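Outer membrane protein Omp121 (Bacteroides thetaiotaomicron, PDB 5FQ8) probably acts as the TonB-dependent transport barrel of a SusCD complex, importing nutrients across the outer membrane together with a partner lipoprotein. Local coordinates at residues 207-211 with 360-364; 328-334 with 365-371; 565-571 with 584-590; 659-664 with 704-710. All coordinates share one frame. Residue numbers count along the deposited sequence, not the author numbering.

Contact 1 of 4, residues 207-211 with 360-364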
# COMPACT_ATOMS: atom_id res chain seq x y z
N THR B 207 28.10 1.58 34.52
CA THR B 207 28.08 1.68 33.08
C THR B 207 27.73 3.11 32.70
O THR B 207 27.19 3.87 33.51
CB THR B 207 27.08 0.71 32.47
OG1 THR B 207 27.27 -0.58 33.06
CG2 THR B 207 27.30 0.58 30.98
N GLU B 208 28.08 3.49 31.48
CA GLU B 208 27.81 4.82 30.98
C GLU B 208 26.66 4.84 29.99
O GLU B 208 26.36 5.90 29.45
CB GLU B 208 29.08 5.40 30.35
CG GLU B 208 30.25 5.35 31.29
CD GLU B 208 31.54 5.77 30.66
OE1 GLU B 208 31.52 6.22 29.51
OE2 GLU B 208 32.59 5.64 31.32
N LEU B 209 25.99 3.73 29.79
CA LEU B 209 25.09 3.62 28.65
C LEU B 209 23.89 2.71 28.88
O LEU B 209 23.23 2.37 27.90
CB LEU B 209 25.88 3.11 27.43
CG LEU B 209 26.35 4.01 26.29
CD1 LEU B 209 27.47 4.93 26.68
CD2 LEU B 209 26.79 3.13 25.15
N GLU B 210 23.56 2.31 30.10
CA GLU B 210 22.54 1.29 30.26
C GLU B 210 21.14 1.87 30.21
O GLU B 210 20.92 3.05 30.47
CB GLU B 210 22.67 0.55 31.58
CG GLU B 210 23.94 -0.19 31.76
CD GLU B 210 24.10 -1.34 30.83
OE1 GLU B 210 23.13 -2.08 30.60
OE2 GLU B 210 25.21 -1.50 30.31
N ASN B 211 20.18 1.00 29.93
CA ASN B 211 18.78 1.35 30.03
C ASN B 211 18.17 0.87 31.33
O ASN B 211 17.00 0.51 31.36
CB ASN B 211 18.03 0.74 28.86
CG ASN B 211 18.18 -0.73 28.82
OD1 ASN B 211 19.23 -1.24 29.19
ND2 ASN B 211 17.14 -1.43 28.44
N TYR B 360 21.58 8.52 25.29
CA TYR B 360 22.46 7.95 26.30
C TYR B 360 22.42 6.43 26.33
O TYR B 360 23.34 5.81 26.88
CB TYR B 360 22.12 8.51 27.69
CG TYR B 360 20.79 8.10 28.25
CD1 TYR B 360 19.66 8.84 27.99
CD2 TYR B 360 20.67 6.98 29.04
CE1 TYR B 360 18.45 8.47 28.50
CE2 TYR B 360 19.47 6.60 29.54
CZ TYR B 360 18.36 7.35 29.26
OH TYR B 360 17.14 7.00 29.76
N THR B 361 21.42 5.79 25.72
CA THR B 361 21.39 4.34 25.76
C THR B 361 20.93 3.75 24.43
O THR B 361 19.97 4.24 23.83
CB THR B 361 20.49 3.87 26.89
OG1 THR B 361 20.56 2.44 26.96
CG2 THR B 361 19.08 4.32 26.65
N PRO B 362 21.59 2.72 23.94
CA PRO B 362 21.27 2.20 22.62
C PRO B 362 20.56 0.88 22.67
O PRO B 362 20.61 0.14 21.69
CB PRO B 362 22.64 2.04 22.00
CG PRO B 362 23.46 1.55 23.15
CD PRO B 362 22.91 2.24 24.39
N TYR B 363 19.91 0.57 23.78
CA TYR B 363 19.43 -0.78 24.02
C TYR B 363 17.93 -0.87 23.75
O TYR B 363 17.12 -0.96 24.65
CB TYR B 363 19.78 -1.20 25.43
CG TYR B 363 21.26 -1.34 25.71
CD1 TYR B 363 22.08 -2.09 24.90
CD2 TYR B 363 21.84 -0.71 26.80
CE1 TYR B 363 23.43 -2.22 25.16
CE2 TYR B 363 23.18 -0.83 27.06
CZ TYR B 363 23.97 -1.58 26.23
OH TYR B 363 25.31 -1.70 26.48
N GLY B 364 17.58 -0.88 22.47
CA GLY B 364 16.22 -1.19 22.11
C GLY B 364 15.21 -0.13 22.42
O GLY B 364 14.01 -0.40 22.38
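Two loops meet here without any regular structure, and the join is made largely by side chains set against backbone carbonyls. T361 adopts the t rotamer (chi1 -176°), which swings its hydroxyl towards the other loop: OG1 of T361 donates a hydrogen bond of 2.8 Å to O of L209. A short, branched residue suits this place, because it can satisfy a loop carbonyl while its CA lies only 3.4 Å from the same O of L209. Y363 has chi1 in the m well, and its ring lies against L209 to N211, with CE2 of Y363 3.3 Å from O of L209. Beside this ring, E210 is folded by two successive m angles, so that a side chain whose CA-to-CB bond points away still brings OE1 to 3.8 Å from CE2 of Y363. N211, in the p rotamer, sets its OD1 3.6 Å from CD2 of Y363. Y360, also p, presents a ring edge to the backbone, CE2 of Y360 lying 3.9 Å from O of E210. The compact proline ring of P362 meets one methyl of the branched L209 (CD to CD2, 4.1 Å). The carboxylate of E208 instead bonds to Q233. The bound peptide packs its backbone on E210, N211 and Y363, consistent with a loop-built part of the peptide-binding cavity where barrel and putative lipoprotein chain meet.

Contact 2 of 4, residues 328-334 with 365-371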
# COMPACT_ATOMS: atom_id res chain seq x y z
N LEU B 328 10.18 0.53 19.77
CA LEU B 328 10.50 1.95 19.91
C LEU B 328 9.21 2.74 20.14
O LEU B 328 8.73 3.49 19.29
CB LEU B 328 11.23 2.45 18.68
CG LEU B 328 12.58 1.83 18.44
CD1 LEU B 328 13.11 2.43 17.20
CD2 LEU B 328 13.45 2.16 19.59
N SER B 329 8.65 2.55 21.32
CA SER B 329 7.49 3.29 21.77
C SER B 329 7.88 4.17 22.95
O SER B 329 8.98 4.05 23.49
CB SER B 329 6.37 2.35 22.16
OG SER B 329 6.45 2.09 23.54
N MET B 330 6.96 5.04 23.34
CA MET B 330 7.27 6.09 24.30
C MET B 330 7.43 5.54 25.70
O MET B 330 8.44 5.78 26.37
CB MET B 330 6.19 7.16 24.27
CG MET B 330 6.33 8.29 25.29
SD MET B 330 5.53 7.97 26.84
CE MET B 330 3.96 7.36 26.29
N LEU B 331 6.43 4.80 26.18
CA LEU B 331 6.44 4.34 27.56
C LEU B 331 7.48 3.27 27.78
O LEU B 331 8.19 3.29 28.79
CB LEU B 331 5.06 3.83 27.97
CG LEU B 331 4.89 3.58 29.46
CD1 LEU B 331 5.05 4.86 30.23
CD2 LEU B 331 3.55 2.98 29.71
N ASN B 332 7.57 2.31 26.86
CA ASN B 332 8.63 1.31 26.94
C ASN B 332 9.99 1.95 26.94
O ASN B 332 10.90 1.49 27.63
CB ASN B 332 8.52 0.34 25.77
CG ASN B 332 9.61 -0.68 25.78
OD1 ASN B 332 9.95 -1.22 26.81
ND2 ASN B 332 10.20 -0.93 24.62
N SER B 333 10.17 3.01 26.17
CA SER B 333 11.43 3.73 26.19
C SER B 333 11.61 4.48 27.50
O SER B 333 12.75 4.72 27.93
CB SER B 333 11.49 4.68 25.01
OG SER B 333 12.82 4.90 24.59
N LEU B 334 10.50 4.85 28.14
CA LEU B 334 10.53 5.72 29.31
C LEU B 334 10.84 4.95 30.58
O LEU B 334 11.67 5.37 31.39
CB LEU B 334 9.20 6.44 29.42
CG LEU B 334 8.97 7.48 30.50
CD1 LEU B 334 9.53 8.77 30.02
CD2 LEU B 334 7.50 7.57 30.72
N VAL B 365 15.65 1.08 22.74
CA VAL B 365 14.79 2.18 23.11
C VAL B 365 15.33 3.45 22.48
O VAL B 365 16.47 3.50 22.02
CB VAL B 365 14.69 2.33 24.64
CG1 VAL B 365 14.01 1.14 25.26
CG2 VAL B 365 16.07 2.53 25.22
N MET B 366 14.52 4.50 22.51
CA MET B 366 14.85 5.78 21.90
C MET B 366 14.39 6.92 22.79
O MET B 366 13.58 6.73 23.71
CB MET B 366 14.20 5.93 20.53
CG MET B 366 15.01 5.43 19.37
SD MET B 366 14.44 6.29 17.92
CE MET B 366 15.05 7.90 18.29
N ASN B 367 14.88 8.11 22.49
CA ASN B 367 14.51 9.31 23.22
C ASN B 367 13.00 9.50 23.18
O ASN B 367 12.44 9.69 22.09
CB ASN B 367 15.20 10.52 22.60
CG ASN B 367 15.06 11.77 23.44
OD1 ASN B 367 14.04 11.99 24.08
ND2 ASN B 367 16.09 12.59 23.43
N PRO B 368 12.32 9.50 24.32
CA PRO B 368 10.85 9.53 24.30
C PRO B 368 10.30 10.76 23.65
O PRO B 368 9.21 10.71 23.06
CB PRO B 368 10.48 9.48 25.79
CG PRO B 368 11.69 9.00 26.48
CD PRO B 368 12.84 9.53 25.69
N TYR B 369 10.99 11.88 23.75
CA TYR B 369 10.48 13.08 23.11
C TYR B 369 10.64 13.03 21.61
O TYR B 369 9.87 13.66 20.89
CB TYR B 369 11.18 14.31 23.68
CG TYR B 369 10.93 14.56 25.15
CD1 TYR B 369 9.82 15.25 25.57
CD2 TYR B 369 11.82 14.11 26.10
CE1 TYR B 369 9.60 15.50 26.89
CE2 TYR B 369 11.61 14.35 27.43
CZ TYR B 369 10.49 15.05 27.82
OH TYR B 369 10.28 15.29 29.16
N TYR B 370 11.63 12.29 21.11
CA TYR B 370 11.71 12.05 19.67
C TYR B 370 10.52 11.24 19.20
O TYR B 370 9.86 11.59 18.22
CB TYR B 370 13.02 11.35 19.30
CG TYR B 370 13.20 11.23 17.80
CD1 TYR B 370 12.59 10.20 17.09
CD2 TYR B 370 13.93 12.17 17.10
CE1 TYR B 370 12.71 10.11 15.74
CE2 TYR B 370 14.06 12.08 15.73
CZ TYR B 370 13.45 11.05 15.06
OH TYR B 370 13.57 10.96 13.71
N ILE B 371 10.22 10.14 19.89
CA ILE B 371 9.15 9.25 19.43
C ILE B 371 7.82 9.99 19.38
O ILE B 371 7.04 9.82 18.43
CB ILE B 371 9.06 8.01 20.33
CG1 ILE B 371 10.40 7.29 20.37
CG2 ILE B 371 8.01 7.08 19.82
CD1 ILE B 371 10.43 6.11 21.30
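I371 is one bump. Its CA-to-CB bond points toward 328-334, and its m,t conformation drives CD1 against the N-terminal end of helix 330-335, where CD1 of I371 comes to 3.3 Å from O of S329 and 4.1 Å from CB of S333. S333, small and pointing toward 365-371, lets the chains approach closely. P368 is the second bump, compact and rigid. It fills the hollow between two residues one helical turn apart: its CB is 4.3 Å from CG of M330, and its CG is 4.2 Å from CD1 of L334. V365 fills in beside N332, its CG1 3.9 Å from O of N332. N367 caps the helix of P368 through OD1, 3.1 Å from N of Y369, while its ND2 bonds to O of L346. In return, L328 reaches over 365-366, its CD2 3.6 Å from CG of M366. M366 N donates to OG of S333 at 2.7 Å, although the placing of that hydroxyl is less certain. Both helices lie in the long connection between barrel strands 306-320 and 376-394. L420 of helix 420-424 covers L328, M366 and Y370, whereas the side chain of M330 lies about 4 Å from that of I283, a calcium-site residue in the loop after strand 268-280.

Contact 3 of 4, residues 565-571 with 584-590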
# COMPACT_ATOMS: atom_id res chain seq x y z
N THR B 565 -41.86 -14.47 31.96
CA THR B 565 -41.50 -13.70 33.14
C THR B 565 -42.75 -13.39 33.95
O THR B 565 -43.86 -13.29 33.41
CB THR B 565 -40.80 -12.39 32.81
OG1 THR B 565 -41.69 -11.53 32.11
CG2 THR B 565 -39.60 -12.63 31.96
N GLY B 566 -42.56 -13.24 35.25
CA GLY B 566 -43.66 -12.94 36.14
C GLY B 566 -43.23 -11.97 37.22
O GLY B 566 -42.07 -11.92 37.62
N SER B 567 -44.20 -11.20 37.69
CA SER B 567 -43.98 -10.20 38.73
C SER B 567 -45.21 -10.15 39.60
O SER B 567 -46.33 -10.08 39.10
CB SER B 567 -43.70 -8.83 38.14
OG SER B 567 -43.59 -7.86 39.15
N PHE B 568 -45.00 -10.21 40.91
CA PHE B 568 -46.08 -10.23 41.89
C PHE B 568 -45.80 -9.14 42.90
O PHE B 568 -44.85 -9.23 43.68
CB PHE B 568 -46.15 -11.61 42.53
CG PHE B 568 -47.11 -11.71 43.67
CD1 PHE B 568 -48.46 -11.50 43.48
CD2 PHE B 568 -46.67 -12.09 44.92
CE1 PHE B 568 -49.33 -11.62 44.53
CE2 PHE B 568 -47.53 -12.22 45.97
CZ PHE B 568 -48.87 -11.99 45.77
N ILE B 569 -46.60 -8.07 42.86
CA ILE B 569 -46.46 -6.98 43.81
C ILE B 569 -47.41 -7.27 44.95
O ILE B 569 -48.60 -7.00 44.87
CB ILE B 569 -46.75 -5.62 43.17
CG1 ILE B 569 -45.96 -5.44 41.90
CG2 ILE B 569 -46.38 -4.51 44.12
CD1 ILE B 569 -46.78 -5.71 40.71
N PHE B 570 -46.88 -7.84 46.03
CA PHE B 570 -47.70 -8.10 47.20
C PHE B 570 -47.84 -6.88 48.09
O PHE B 570 -48.51 -6.98 49.12
CB PHE B 570 -47.12 -9.26 48.00
CG PHE B 570 -45.65 -9.15 48.23
CD1 PHE B 570 -45.16 -8.43 49.29
CD2 PHE B 570 -44.77 -9.78 47.38
CE1 PHE B 570 -43.81 -8.32 49.50
CE2 PHE B 570 -43.41 -9.67 47.59
CZ PHE B 570 -42.93 -8.94 48.65
N SER B 571 -47.23 -5.76 47.75
CA SER B 571 -47.51 -4.52 48.45
C SER B 571 -49.00 -4.23 48.39
O SER B 571 -49.71 -4.41 49.39
CB SER B 571 -46.75 -3.35 47.85
OG SER B 571 -45.39 -3.44 48.17
N PHE B 584 -43.18 -0.52 49.02
CA PHE B 584 -43.19 -1.31 47.80
C PHE B 584 -42.63 -2.68 48.13
O PHE B 584 -41.69 -2.81 48.91
CB PHE B 584 -42.38 -0.62 46.70
CG PHE B 584 -42.51 -1.26 45.35
CD1 PHE B 584 -43.72 -1.26 44.68
CD2 PHE B 584 -41.41 -1.82 44.73
CE1 PHE B 584 -43.84 -1.84 43.44
CE2 PHE B 584 -41.52 -2.40 43.49
CZ PHE B 584 -42.74 -2.41 42.84
N GLY B 585 -43.25 -3.71 47.56
CA GLY B 585 -42.83 -5.08 47.75
C GLY B 585 -43.23 -5.92 46.56
O GLY B 585 -44.40 -6.23 46.37
N LYS B 586 -42.24 -6.29 45.74
CA LYS B 586 -42.44 -6.94 44.45
C LYS B 586 -41.52 -8.15 44.38
O LYS B 586 -40.34 -8.04 44.70
CB LYS B 586 -42.13 -5.96 43.32
CG LYS B 586 -41.99 -6.55 41.95
CD LYS B 586 -41.21 -5.59 41.08
CE LYS B 586 -41.16 -6.00 39.62
NZ LYS B 586 -42.45 -5.73 38.92
N ILE B 587 -42.06 -9.29 43.96
CA ILE B 587 -41.26 -10.50 43.79
C ILE B 587 -41.24 -10.86 42.31
O ILE B 587 -42.24 -10.68 41.61
CB ILE B 587 -41.78 -11.65 44.67
CG1 ILE B 587 -40.79 -12.80 44.69
CG2 ILE B 587 -43.11 -12.13 44.21
CD1 ILE B 587 -41.27 -14.01 45.42
N ARG B 588 -40.09 -11.36 41.84
CA ARG B 588 -39.76 -11.48 40.42
C ARG B 588 -39.29 -12.88 40.07
O ARG B 588 -38.61 -13.53 40.87
CB ARG B 588 -38.65 -10.50 40.03
CG ARG B 588 -39.12 -9.24 39.39
CD ARG B 588 -37.96 -8.51 38.78
NE ARG B 588 -37.26 -7.64 39.71
CZ ARG B 588 -36.11 -7.94 40.30
NH1 ARG B 588 -35.55 -9.11 40.04
NH2 ARG B 588 -35.53 -7.09 41.13
N ALA B 589 -39.58 -13.31 38.85
CA ALA B 589 -39.06 -14.59 38.37
C ALA B 589 -39.09 -14.63 36.85
O ALA B 589 -39.98 -14.05 36.22
CB ALA B 589 -39.85 -15.76 38.94
N SER B 590 -38.10 -15.32 36.27
CA SER B 590 -37.99 -15.44 34.82
C SER B 590 -37.31 -16.74 34.44
O SER B 590 -36.39 -17.20 35.11
CB SER B 590 -37.18 -14.29 34.24
OG SER B 590 -35.82 -14.46 34.59
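F570 lays its ring over the backbone of G585, whose O sits over one ring face, while the ring edge meets I587 (CE2 of F570 to CB of I587, 3.9 Å). Glycine fits at 585 because a CB there would clash with the phenyl ring. Strands 558-569 and 582-596 form an antiparallel beta hairpin, consecutive staves of the TonB-dependent receptor barrel. Two hydrogen-bonded pairs hold them: G566 with A589 (N to O 2.9 Å, O to N 3.1 Å) and F568 with I587 (N to O 2.9 Å, O to N 2.8 Å). Beyond them, N of S571 donates to O of G585 at 3.2 Å. F568, I587 and A589 share one face, on the surface and consistent with lipid exposure; CB of F568 touches CG2 of I587 at 3.5 Å. T565, S567, K586, R588 and S590 occupy the other, buried face, where R588 forms a salt bridge with D664. There NZ of K586, which also bonds to O of K38, donates a very short 2.4 Å hydrogen bond to OG of S567.

Contact 4 of 4, residues 659-664 with 704-710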
# COMPACT_ATOMS: atom_id res chain seq x y z
N ASN B 659 -40.02 5.36 50.55
CA ASN B 659 -38.81 5.25 49.74
C ASN B 659 -37.55 5.70 50.47
O ASN B 659 -36.53 5.94 49.83
CB ASN B 659 -38.94 6.01 48.43
CG ASN B 659 -39.41 5.15 47.31
OD1 ASN B 659 -38.62 4.45 46.67
ND2 ASN B 659 -40.71 5.17 47.06
N ARG B 660 -37.58 5.82 51.79
CA ARG B 660 -36.37 6.18 52.51
C ARG B 660 -35.52 4.97 52.84
O ARG B 660 -34.48 5.13 53.48
CB ARG B 660 -36.72 6.95 53.78
CG ARG B 660 -37.30 8.31 53.51
CD ARG B 660 -37.40 9.12 54.75
NE ARG B 660 -36.10 9.44 55.31
CZ ARG B 660 -35.93 9.94 56.52
NH1 ARG B 660 -36.98 10.17 57.29
NH2 ARG B 660 -34.72 10.20 56.97
N LEU B 661 -35.93 3.79 52.40
CA LEU B 661 -35.14 2.57 52.48
C LEU B 661 -35.62 1.67 51.35
O LEU B 661 -36.83 1.53 51.15
CB LEU B 661 -35.30 1.88 53.84
CG LEU B 661 -34.54 0.57 54.01
CD1 LEU B 661 -33.07 0.85 53.93
CD2 LEU B 661 -34.89 -0.08 55.32
N SER B 662 -34.68 1.09 50.61
CA SER B 662 -35.00 0.38 49.38
C SER B 662 -33.88 -0.60 49.07
O SER B 662 -32.70 -0.24 49.18
CB SER B 662 -35.20 1.36 48.23
OG SER B 662 -35.12 0.72 46.98
N PHE B 663 -34.25 -1.83 48.70
CA PHE B 663 -33.27 -2.84 48.33
C PHE B 663 -33.79 -3.68 47.18
O PHE B 663 -34.99 -3.88 47.02
CB PHE B 663 -32.92 -3.77 49.51
CG PHE B 663 -33.90 -4.89 49.70
CD1 PHE B 663 -33.73 -6.11 49.06
CD2 PHE B 663 -34.98 -4.73 50.54
CE1 PHE B 663 -34.63 -7.12 49.23
CE2 PHE B 663 -35.88 -5.74 50.72
CZ PHE B 663 -35.71 -6.94 50.07
N ASP B 664 -32.85 -4.20 46.38
CA ASP B 664 -33.15 -5.04 45.23
C ASP B 664 -32.14 -6.17 45.23
O ASP B 664 -30.95 -5.92 45.37
CB ASP B 664 -33.09 -4.24 43.92
CG ASP B 664 -33.58 -5.03 42.73
OD1 ASP B 664 -34.79 -5.08 42.49
OD2 ASP B 664 -32.74 -5.60 42.03
N LEU B 704 -27.18 -7.37 44.19
CA LEU B 704 -27.80 -6.82 45.38
C LEU B 704 -27.60 -5.32 45.41
O LEU B 704 -26.48 -4.83 45.22
CB LEU B 704 -27.21 -7.48 46.62
CG LEU B 704 -27.29 -6.82 47.98
CD1 LEU B 704 -28.73 -6.64 48.35
CD2 LEU B 704 -26.60 -7.72 48.96
N LEU B 705 -28.68 -4.59 45.64
CA LEU B 705 -28.65 -3.14 45.75
C LEU B 705 -29.38 -2.71 47.03
O LEU B 705 -30.45 -3.24 47.34
CB LEU B 705 -29.29 -2.49 44.52
CG LEU B 705 -29.61 -1.00 44.46
CD1 LEU B 705 -28.36 -0.20 44.54
CD2 LEU B 705 -30.34 -0.71 43.18
N ILE B 706 -28.79 -1.78 47.78
CA ILE B 706 -29.41 -1.26 49.00
C ILE B 706 -29.21 0.24 49.04
O ILE B 706 -28.08 0.73 48.93
CB ILE B 706 -28.82 -1.89 50.27
CG1 ILE B 706 -29.19 -3.35 50.35
CG2 ILE B 706 -29.35 -1.19 51.48
CD1 ILE B 706 -28.35 -4.08 51.32
N SER B 707 -30.30 0.99 49.23
CA SER B 707 -30.21 2.43 49.34
C SER B 707 -31.22 2.91 50.37
O SER B 707 -32.22 2.25 50.64
CB SER B 707 -30.47 3.12 48.01
OG SER B 707 -31.71 2.71 47.47
N GLY B 708 -30.93 4.07 50.94
CA GLY B 708 -31.81 4.70 51.91
C GLY B 708 -31.42 6.14 52.10
O GLY B 708 -30.38 6.60 51.62
N THR B 709 -32.28 6.86 52.81
CA THR B 709 -32.07 8.28 53.08
C THR B 709 -32.15 8.48 54.58
O THR B 709 -33.20 8.86 55.11
CB THR B 709 -33.10 9.14 52.34
OG1 THR B 709 -33.21 8.69 50.98
CG2 THR B 709 -32.64 10.57 52.32
N PRO B 710 -31.06 8.24 55.30
CA PRO B 710 -31.11 8.29 56.76
C PRO B 710 -31.49 9.65 57.34
O PRO B 710 -32.00 9.71 58.46
CB PRO B 710 -29.68 7.90 57.16
CG PRO B 710 -28.86 8.16 55.97
CD PRO B 710 -29.74 7.79 54.83
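Backbone hydrogen bonds come first. S662 and S707 form one antiparallel hydrogen-bonded pair (N to O 2.7 Å both ways), D664 and L705 another (N of D664 to O of L705 2.8 Å, N of L705 to O of D664 2.6 Å), and N of T709 donates to O of R660 at 2.9 Å. Side-chain hydrogen bonds add a clasp at the end: NE and NH2 of R660 reach O of T709 at 3.0 and 2.8 Å, the long arginine capturing a carbonyl just before the chain turns at P710. These are neighbouring staves of the beta-barrel, strands 661-680 and 697-712, and R660 and L661 form a classic beta bulge against F656 of the preceding strand. Steric fit explains G708, where a CB would clash with O of R660. Among apolar contacts, CB of F663 meets CG1 of I706 at 3.8 Å, on the face shared with L661. Ionic pairing belongs to the face of S662, D664, L705 and S707, where OD1 of D664 forms a salt bridge with NH2 of R588.

Contacts 1 and 2 are buried and made mostly of loops and short helices, whereas contact 3 is partly buried and contact 4 lies at the surface, both within the barrel sheet. The first two touch where O of G364 packs on CD2 of L328 at 3.8 Å; 360-364 also continues directly into 365-371, and their segments alternate along the chain. On the opposite side of the chain's centre, contacts 3 and 4 have centres 17 Å apart and are joined across strand 643-656 by the R588–D664 salt bridge (NH2 to OD1, 2.5 Å). Side chains carry contacts 1 and 2, with few hydrogen bonds; regular backbone ladders carry contacts 3 and 4, with one largely apolar face and one mixed, more polar face.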